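PDB 4NZS: beta-ketothiolase BktB from Ralstonia eutropha, which catalyses the condensation of acetyl-CoA with another acyl-CoA, acetyl-CoA or propionyl-CoA, to give 3-oxoacyl-CoA and free CoA, as needed for making the polyester PHBV. Local coordinates for residues Val16-Gly21 against Gly25-Val30; Val57-Val62 against Arg74-Asn79; Val103-Thr108 against Asp115-Gly120; Asp203-Val208 against Asp220-Val225. One frame throughout, in Å; residues are numbered along the deposited sequence.

How the contacts relate
All four contacts lie in the N-terminal half of the thiolase fold and follow one another along the chain. Contacts 1, 2 and 3 reach the same mixed sheet. Contacts 2 and 3, centres about 12 Å apart, pack helices 72-79 and 97-110 on neighbouring strands 57-60 and 116-124, which are joined by backbone bonds between V58, G60 and G120. Contacts 1 and 4 have centres about 8 Å apart. D222 of contact 4 binds R17 and the backbone of I20, which ties the segment inserted between strands 116-124 and 257-267 to strand 10-22. G21 and the side chain of D222 lie about 11 and 12 Å from the side chain of H355, a predicted proton acceptor.

Contact 1 of 4, residues Val16-Gly21 against Gly25-Val30; sequences VRTAIG and GSLKDV
L27 sets its CG beside its own backbone N and anti to its carbonyl carbon (chi1 -79°), and its second torsion runs extended (chi2 -172°). This carries one methyl, CD1, towards the backbone of 16-21. There L27 CD1 lies 3.7 Å from A19 O. The same L27 CD1 is 3.8 Å from G21 N, and it also approaches the T18 hydroxyl, though more loosely. Nothing polar links the two segments; the meeting is van der Waals. The chain can come close here because G21 has no side chain: the CA atoms of G21 and L27 are 5.3 Å apart. L27 sits where two type I turns overlap, G25 to K28 and L27 to V30. These turns lead the chain from strand 10-22 of the thiolase core sheet to helix 32-47.

The backbone that the leucine meets is held by side chains of its own segment and by neighbours. T18 OG1 donates to A19 O at 2.8 Å, from above the carbonyl plane and not along a lone pair. T18 OG1 also has a partner in the N of A260 on strand 257-267. R17 NH1 donates to T18 O at 3.0 Å, in the carbonyl plane and on a lone pair. The same NH1 forms a salt bridge with D222, and F201 adds a cation-pi contact to the arginine. F219 and D258 touch L27 from outside the two segments.

The contact therefore places a methyl group against a buried carbonyl. The methyl brings A19 O no polar partner; the T18 hydroxyl supplies its hydrogen bond.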
# COMPACT_ATOMS: atom_id res chain seq x y z
N VAL A 16 -5.27 31.66 20.39
CA VAL A 16 -4.50 31.86 19.16
C VAL A 16 -4.69 30.70 18.14
O VAL A 16 -5.13 29.58 18.53
CB VAL A 16 -3.00 32.06 19.58
CG1 VAL A 16 -2.03 31.07 18.91
CG2 VAL A 16 -2.54 33.49 19.33
N ARG A 17 -4.32 30.95 16.88
CA ARG A 17 -4.49 29.94 15.83
C ARG A 17 -3.58 30.10 14.60
O ARG A 17 -3.21 31.17 14.27
CB ARG A 17 -5.93 29.99 15.35
CG ARG A 17 -6.34 31.26 14.63
CD ARG A 17 -7.69 30.98 13.96
NE ARG A 17 -8.27 32.04 13.17
CZ ARG A 17 -8.04 32.24 11.88
NH1 ARG A 17 -7.18 31.50 11.22
NH2 ARG A 17 -8.65 33.23 11.25
N THR A 18 -3.23 29.02 13.94
CA THR A 18 -2.74 29.14 12.56
C THR A 18 -3.85 29.74 11.77
O THR A 18 -4.99 29.77 12.23
CB THR A 18 -2.37 27.78 11.90
OG1 THR A 18 -3.54 26.99 11.68
CG2 THR A 18 -1.36 27.02 12.81
N ALA A 19 -3.49 30.27 10.61
CA ALA A 19 -4.42 30.53 9.52
C ALA A 19 -4.86 29.21 8.95
O ALA A 19 -4.19 28.21 9.19
CB ALA A 19 -3.70 31.33 8.43
N ILE A 20 -5.90 29.19 8.12
CA ILE A 20 -6.47 27.95 7.64
C ILE A 20 -6.02 27.67 6.23
O ILE A 20 -6.15 28.55 5.36
CB ILE A 20 -7.99 28.01 7.65
CG1 ILE A 20 -8.46 28.27 9.08
CG2 ILE A 20 -8.57 26.69 7.12
CD1 ILE A 20 -9.88 28.83 9.22
N GLY A 21 -5.55 26.43 6.00
CA GLY A 21 -5.17 25.97 4.68
C GLY A 21 -6.29 25.29 3.88
O GLY A 21 -7.23 24.70 4.46
N GLY A 25 -3.31 22.49 -0.02
CA GLY A 25 -2.78 23.79 -0.30
C GLY A 25 -1.50 24.02 0.48
O GLY A 25 -0.58 23.19 0.43
N SER A 26 -1.45 25.14 1.18
CA SER A 26 -0.23 25.65 1.79
C SER A 26 0.10 24.99 3.11
O SER A 26 1.17 25.25 3.67
CB SER A 26 -0.34 27.16 2.04
OG SER A 26 -0.19 27.91 0.84
N LEU A 27 -0.80 24.17 3.65
CA LEU A 27 -0.46 23.47 4.89
C LEU A 27 -0.18 21.96 4.69
O LEU A 27 0.12 21.21 5.66
CB LEU A 27 -1.54 23.76 5.94
CG LEU A 27 -1.41 25.13 6.63
CD1 LEU A 27 -2.38 25.28 7.80
CD2 LEU A 27 0.03 25.44 7.11
N LYS A 28 -0.24 21.58 3.42
CA LYS A 28 -0.02 20.24 2.90
C LYS A 28 1.08 19.48 3.66
O LYS A 28 0.89 18.34 4.09
CB LYS A 28 0.40 20.42 1.44
CG LYS A 28 0.08 19.28 0.52
CD LYS A 28 0.65 19.49 -0.89
CE LYS A 28 -0.24 18.70 -1.89
NZ LYS A 28 0.12 18.64 -3.34
N ASP A 29 2.23 20.13 3.81
CA ASP A 29 3.43 19.50 4.30
C ASP A 29 3.62 19.67 5.80
O ASP A 29 4.69 19.36 6.32
CB ASP A 29 4.63 20.12 3.58
CG ASP A 29 4.61 19.88 2.10
OD1 ASP A 29 3.59 19.39 1.60
OD2 ASP A 29 5.61 20.19 1.42
N VAL A 30 2.62 20.20 6.47
CA VAL A 30 2.72 20.48 7.90
C VAL A 30 1.82 19.57 8.70
O VAL A 30 0.56 19.55 8.51
CB VAL A 30 2.35 21.93 8.24
CG1 VAL A 30 3.07 22.33 9.52
CG2 VAL A 30 2.71 22.90 7.12

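Contact 2 of 4, residues Val57-Val62 against Arg74-Asn79; sequences VVFGNV and RVAAVN
F59 turns one ring face to A76. The methyl carbon A76 CB stands 4.1 Å from the ring centroid of F59, 19° off the normal, in a CH-pi contact. It is displaced towards the rim, so the nearest ring atom is F59 CE1, 3.9 Å from A76 CB. Two residues earlier on the strand, V57 meets A77. V57 has CG1 anti to its backbone N (chi1 179°), which leaves CG2 beside the N and directed at the helix; V57 CG2 is 3.7 Å from A77 CB. The other branch, V57 CG1, lies in plane at the edge of the F59 ring, so the valine also borders the phenyl.

Strand 57-60, helix 72-79 and strand 88-92 form a beta-alpha-beta crossover between parallel neighbours. V57 and F59 face this helix, while V58 meets A101 of helix 97-110. V40 of helix 32-47 also touches the phenyl. On the helix, R74 reaches another chain: its NE donates to G388 O of the second subunit.

No hydrogen bond crosses the contact. Between these segments the helix is held on the strand by dispersion and the CH-pi contact, with all four side chains buried.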
# COMPACT_ATOMS: atom_id res chain seq x y z
N VAL A 57 -3.22 19.46 29.34
CA VAL A 57 -3.51 19.83 27.93
C VAL A 57 -4.51 18.91 27.25
O VAL A 57 -4.44 17.69 27.34
CB VAL A 57 -2.26 19.83 27.07
CG1 VAL A 57 -2.59 20.17 25.62
CG2 VAL A 57 -1.25 20.82 27.65
N VAL A 58 -5.45 19.50 26.54
CA VAL A 58 -6.35 18.70 25.76
C VAL A 58 -6.45 19.22 24.33
O VAL A 58 -6.74 20.40 24.11
CB VAL A 58 -7.73 18.63 26.41
CG1 VAL A 58 -8.66 17.78 25.55
CG2 VAL A 58 -7.62 18.06 27.84
N PHE A 59 -6.23 18.32 23.38
CA PHE A 59 -6.39 18.62 21.99
C PHE A 59 -7.52 17.82 21.37
O PHE A 59 -7.88 16.73 21.81
CB PHE A 59 -5.08 18.42 21.25
CG PHE A 59 -4.34 19.69 20.98
CD1 PHE A 59 -3.63 20.32 21.98
CD2 PHE A 59 -4.33 20.24 19.70
CE1 PHE A 59 -2.95 21.50 21.71
CE2 PHE A 59 -3.64 21.41 19.42
CZ PHE A 59 -2.97 22.05 20.44
N GLY A 60 -8.12 18.43 20.37
CA GLY A 60 -9.14 17.80 19.57
C GLY A 60 -8.55 17.52 18.21
O GLY A 60 -7.86 18.38 17.58
N ASN A 61 -8.79 16.31 17.76
CA ASN A 61 -8.33 15.88 16.47
C ASN A 61 -9.20 14.73 16.07
O ASN A 61 -9.66 13.99 16.97
CB ASN A 61 -6.90 15.39 16.58
CG ASN A 61 -6.45 14.67 15.36
OD1 ASN A 61 -6.19 15.29 14.33
ND2 ASN A 61 -6.45 13.37 15.41
N VAL A 62 -9.38 14.51 14.78
CA VAL A 62 -10.14 13.31 14.41
C VAL A 62 -9.44 12.23 13.63
O VAL A 62 -9.60 11.01 13.89
CB VAL A 62 -11.41 13.66 13.63
CG1 VAL A 62 -12.28 12.43 13.51
CG2 VAL A 62 -12.17 14.76 14.35
N ARG A 74 0.08 15.21 23.73
CA ARG A 74 1.31 15.26 24.50
C ARG A 74 2.37 15.81 23.60
O ARG A 74 3.23 16.55 24.07
CB ARG A 74 1.66 13.87 24.99
CG ARG A 74 3.01 13.70 25.67
CD ARG A 74 2.97 13.97 27.16
NE ARG A 74 4.17 13.45 27.78
CZ ARG A 74 4.53 13.67 29.04
NH1 ARG A 74 3.78 14.40 29.85
NH2 ARG A 74 5.67 13.17 29.49
N VAL A 75 2.33 15.51 22.31
CA VAL A 75 3.38 16.03 21.42
C VAL A 75 3.19 17.53 21.17
O VAL A 75 4.16 18.28 21.02
CB VAL A 75 3.44 15.30 20.05
CG1 VAL A 75 4.43 16.01 19.12
CG2 VAL A 75 3.86 13.86 20.19
N ALA A 76 1.95 17.97 21.03
CA ALA A 76 1.74 19.38 20.80
C ALA A 76 2.19 20.13 22.02
O ALA A 76 2.83 21.16 21.93
CB ALA A 76 0.30 19.69 20.48
N ALA A 77 1.83 19.60 23.18
CA ALA A 77 2.20 20.27 24.40
C ALA A 77 3.69 20.28 24.62
O ALA A 77 4.29 21.31 24.79
CB ALA A 77 1.54 19.56 25.56
N VAL A 78 4.29 19.11 24.53
CA VAL A 78 5.70 18.98 24.83
C VAL A 78 6.57 19.67 23.79
O VAL A 78 7.59 20.26 24.11
CB VAL A 78 6.10 17.53 25.06
CG1 VAL A 78 7.54 17.45 25.49
CG2 VAL A 78 5.20 16.92 26.12
N ASN A 79 6.15 19.59 22.55
CA ASN A 79 6.87 20.27 21.49
C ASN A 79 6.80 21.77 21.55
O ASN A 79 7.60 22.44 20.90
CB ASN A 79 6.35 19.89 20.11
CG ASN A 79 6.98 18.64 19.57
OD1 ASN A 79 7.70 17.94 20.28
ND2 ASN A 79 6.73 18.37 18.28

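Contact 3 of 4, residues Val103-Thr108 against Asp115-Gly120; sequences VSAAQT and DVAIGG
A105 meets the strand with its methyl and its carbonyl together. A105 CB is 3.7 Å from I118 O and 3.9 Å from G119 CA. In return A117 CB comes within 3.7 Å of A105 O. The two methyls are less close: A105 CB and A117 CB are 4.3 Å apart. This is the return leg of a beta-alpha-beta crossover of the thiolase fold. Strand 88-92 leads into helix 97-110, which leads into strand 116-124, and strand 57-60 lies between the two strands in the sheet. The helix segment and the strand run nearly antiparallel, at 170°, and their axes come to 7.2 Å. So close an approach goes with the small residues at the interface, A105, A117 and G119. G119 gives only its backbone, and A105 lies over it.

Around this first shell, the strand is held by its sheet neighbours. I118 bonds through its backbone to H56 and V58, and A117 to M265, while the side chain of I118 points away from the helix and packs on V40 and L44 of helix 32-47, so the sheet has helices on both faces. Farther up the helix, Q107 packs on Q107 of the second subunit. Helix 97-110 starts just after C95, the probable acyl-thioester nucleophile by similarity with relatives, but this contact lies away from that site.

T108 has its hydroxyl turned back along the helix. T108 OG1 donates to A105 O at 3.1 Å, tilted 22° from the carbonyl plane, while A117 CB packs against the same A105 O.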
# COMPACT_ATOMS: atom_id res chain seq x y z
N VAL A 103 -13.63 22.59 26.49
CA VAL A 103 -14.42 22.15 27.62
C VAL A 103 -13.71 21.17 28.56
O VAL A 103 -13.79 21.31 29.77
CB VAL A 103 -15.68 21.43 27.18
CG1 VAL A 103 -16.27 20.68 28.35
CG2 VAL A 103 -16.68 22.39 26.56
N SER A 104 -13.05 20.15 28.04
CA SER A 104 -12.43 19.21 28.94
C SER A 104 -11.22 19.83 29.65
O SER A 104 -10.88 19.45 30.79
CB SER A 104 -12.08 17.92 28.20
OG SER A 104 -13.24 17.40 27.55
N ALA A 105 -10.57 20.77 28.99
CA ALA A 105 -9.55 21.60 29.62
C ALA A 105 -10.17 22.38 30.77
O ALA A 105 -9.70 22.36 31.91
CB ALA A 105 -8.94 22.58 28.62
N ALA A 106 -11.24 23.09 30.44
CA ALA A 106 -12.01 23.82 31.42
C ALA A 106 -12.31 22.94 32.64
O ALA A 106 -12.01 23.28 33.79
CB ALA A 106 -13.31 24.30 30.78
N GLN A 107 -12.88 21.79 32.34
CA GLN A 107 -13.38 20.91 33.34
C GLN A 107 -12.37 20.58 34.41
O GLN A 107 -12.71 20.63 35.57
CB GLN A 107 -13.92 19.65 32.70
CG GLN A 107 -15.30 19.86 32.10
CD GLN A 107 -15.89 18.60 31.51
OE1 GLN A 107 -17.09 18.52 31.26
NE2 GLN A 107 -15.05 17.59 31.29
N THR A 108 -11.13 20.27 34.05
CA THR A 108 -10.16 19.86 35.07
C THR A 108 -9.90 21.03 36.06
O THR A 108 -9.75 20.82 37.28
CB THR A 108 -8.84 19.30 34.48
OG1 THR A 108 -8.19 20.26 33.64
CG2 THR A 108 -9.10 17.99 33.70
N ASP A 115 -4.82 24.67 38.13
CA ASP A 115 -5.28 26.06 37.93
C ASP A 115 -4.81 26.72 36.61
O ASP A 115 -5.14 27.89 36.29
CB ASP A 115 -4.87 26.89 39.15
CG ASP A 115 -5.55 26.42 40.43
OD1 ASP A 115 -6.73 26.80 40.62
OD2 ASP A 115 -4.93 25.67 41.22
N VAL A 116 -4.04 25.96 35.84
CA VAL A 116 -3.60 26.36 34.51
C VAL A 116 -3.79 25.24 33.48
O VAL A 116 -3.15 24.16 33.55
CB VAL A 116 -2.11 26.76 34.55
CG1 VAL A 116 -1.79 27.66 33.36
CG2 VAL A 116 -1.77 27.43 35.89
N ALA A 117 -4.67 25.47 32.52
CA ALA A 117 -4.95 24.46 31.51
C ALA A 117 -4.98 25.03 30.11
O ALA A 117 -5.41 26.15 29.90
CB ALA A 117 -6.25 23.76 31.82
N ILE A 118 -4.55 24.23 29.14
CA ILE A 118 -4.55 24.61 27.74
C ILE A 118 -5.52 23.70 27.00
O ILE A 118 -5.56 22.52 27.24
CB ILE A 118 -3.11 24.64 27.15
CG1 ILE A 118 -2.68 26.06 26.85
CG2 ILE A 118 -2.93 23.85 25.86
CD1 ILE A 118 -1.27 26.13 26.32
N GLY A 119 -6.32 24.29 26.13
CA GLY A 119 -7.20 23.55 25.26
C GLY A 119 -7.02 24.00 23.84
O GLY A 119 -7.08 25.18 23.57
N GLY A 120 -6.83 23.06 22.93
CA GLY A 120 -6.53 23.36 21.54
C GLY A 120 -7.05 22.30 20.59
O GLY A 120 -7.82 21.44 20.98

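Contact 4 of 4, residues Asp203-Val208 against Asp220-Val225; sequences DQIVPV and DTDEHV
I205 spreads its two branches over the backbone oxygen of D220. Its CB is the start, 4.1 Å from D220 O. CG2 is anti to the backbone N and drops towards the same atom: I205 CG2 to D220 O is 3.3 Å, with the CA of D220 a little farther off. The longer branch leaves beside the N (chi1 -66°), and CG1 carries it on fully extended (chi2 178°). Its tip, I205 CD1, also lies on D220 O, at 3.2 Å, a tight apolar-to-carbonyl approach. The same methyl also comes near an acid: I205 CD1 is 3.9 Å from D222 OD2, and the two side chains cross obliquely.

The two segments flank a small beta hairpin, strands 208-210 and 217-219. It belongs to the insertion between strands 116-124 and 257-267 that forms the loop domain of thiolases. V208 and F219 pair by backbone at its open end. P207 adds a contact near the solvent, where P207 CB lies 4.1 Å from D220 CB.

The carboxylate of D222 is turned elsewhere for its polar bonds. D222 OD1 accepts from the backbone N of I20 and forms a salt bridge with R17 NH1, both on strand 10-22. OD2 is the oxygen nearer the isoleucine methyl, and it too has a hydrogen-bond partner outside the two segments. V206 points away from D220-V225 and packs on L38, V39 and E42 of helix 32-47.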
# COMPACT_ATOMS: atom_id res chain seq x y z
N ASP A 203 -3.83 39.54 14.77
CA ASP A 203 -3.25 39.25 16.09
C ASP A 203 -3.46 37.84 16.63
O ASP A 203 -2.62 37.31 17.43
CB ASP A 203 -3.72 40.26 17.12
CG ASP A 203 -2.60 41.13 17.60
OD1 ASP A 203 -2.12 41.97 16.78
OD2 ASP A 203 -2.18 40.94 18.77
N GLN A 204 -4.60 37.26 16.23
CA GLN A 204 -4.98 35.89 16.60
C GLN A 204 -4.19 34.86 15.79
O GLN A 204 -3.86 33.78 16.30
CB GLN A 204 -6.50 35.68 16.49
CG GLN A 204 -7.07 35.58 15.08
CD GLN A 204 -8.58 35.73 15.07
OE1 GLN A 204 -9.12 36.81 15.32
NE2 GLN A 204 -9.29 34.65 14.75
N ILE A 205 -3.89 35.20 14.55
CA ILE A 205 -3.11 34.32 13.70
C ILE A 205 -1.61 34.31 14.03
O ILE A 205 -0.97 35.36 14.20
CB ILE A 205 -3.31 34.65 12.21
CG1 ILE A 205 -4.77 34.35 11.83
CG2 ILE A 205 -2.37 33.82 11.35
CD1 ILE A 205 -5.06 34.68 10.40
N VAL A 206 -1.08 33.08 14.12
CA VAL A 206 0.35 32.81 14.20
C VAL A 206 0.82 32.27 12.87
O VAL A 206 0.24 31.32 12.36
CB VAL A 206 0.67 31.82 15.34
CG1 VAL A 206 -0.12 30.50 15.24
CG2 VAL A 206 2.15 31.58 15.41
N PRO A 207 1.84 32.91 12.26
CA PRO A 207 2.17 32.52 10.92
C PRO A 207 2.93 31.25 10.95
O PRO A 207 3.57 30.98 11.97
CB PRO A 207 3.08 33.65 10.43
CG PRO A 207 2.90 34.76 11.41
CD PRO A 207 2.66 34.05 12.69
N VAL A 208 2.90 30.48 9.87
CA VAL A 208 3.77 29.32 9.82
C VAL A 208 4.92 29.54 8.82
O VAL A 208 4.77 29.55 7.60
CB VAL A 208 3.00 27.96 9.76
CG1 VAL A 208 1.67 28.07 10.50
CG2 VAL A 208 2.80 27.48 8.34
N ASP A 220 0.16 33.05 6.71
CA ASP A 220 -0.60 33.81 7.69
C ASP A 220 -2.04 34.16 7.31
O ASP A 220 -2.77 34.67 8.14
CB ASP A 220 0.13 35.11 7.98
CG ASP A 220 0.32 35.95 6.73
OD1 ASP A 220 -0.17 35.55 5.67
OD2 ASP A 220 0.98 36.99 6.81
N THR A 221 -2.43 33.94 6.07
CA THR A 221 -3.70 34.45 5.61
C THR A 221 -4.63 33.33 5.22
O THR A 221 -4.27 32.51 4.39
CB THR A 221 -3.48 35.41 4.44
OG1 THR A 221 -4.66 36.18 4.23
CG2 THR A 221 -3.13 34.65 3.18
N ASP A 222 -5.83 33.30 5.77
CA ASP A 222 -6.70 32.18 5.51
C ASP A 222 -7.01 32.19 4.03
O ASP A 222 -7.60 33.11 3.54
CB ASP A 222 -8.00 32.34 6.28
CG ASP A 222 -7.78 32.46 7.76
OD1 ASP A 222 -7.22 31.55 8.38
OD2 ASP A 222 -8.18 33.48 8.33
N GLU A 223 -6.64 31.11 3.36
CA GLU A 223 -6.63 31.03 1.91
C GLU A 223 -7.87 30.46 1.23
O GLU A 223 -7.97 30.51 0.02
CB GLU A 223 -5.39 30.26 1.43
CG GLU A 223 -5.10 28.99 2.20
CD GLU A 223 -3.97 28.17 1.60
OE1 GLU A 223 -3.13 28.73 0.87
OE2 GLU A 223 -3.92 26.96 1.84
N HIS A 224 -8.77 29.87 2.00
CA HIS A 224 -10.03 29.34 1.47
C HIS A 224 -11.06 30.35 0.96
O HIS A 224 -11.72 30.14 -0.05
CB HIS A 224 -10.67 28.42 2.50
CG HIS A 224 -11.60 27.41 1.90
ND1 HIS A 224 -11.15 26.26 1.31
CD2 HIS A 224 -12.94 27.40 1.78
CE1 HIS A 224 -12.18 25.57 0.86
NE2 HIS A 224 -13.28 26.25 1.13
N VAL A 225 -11.21 31.44 1.70
CA VAL A 225 -11.93 32.64 1.33
C VAL A 225 -11.66 33.19 -0.08
O VAL A 225 -10.54 33.09 -0.61
CB VAL A 225 -11.58 33.74 2.36
CG1 VAL A 225 -10.08 33.88 2.51
CG2 VAL A 225 -12.20 35.08 2.00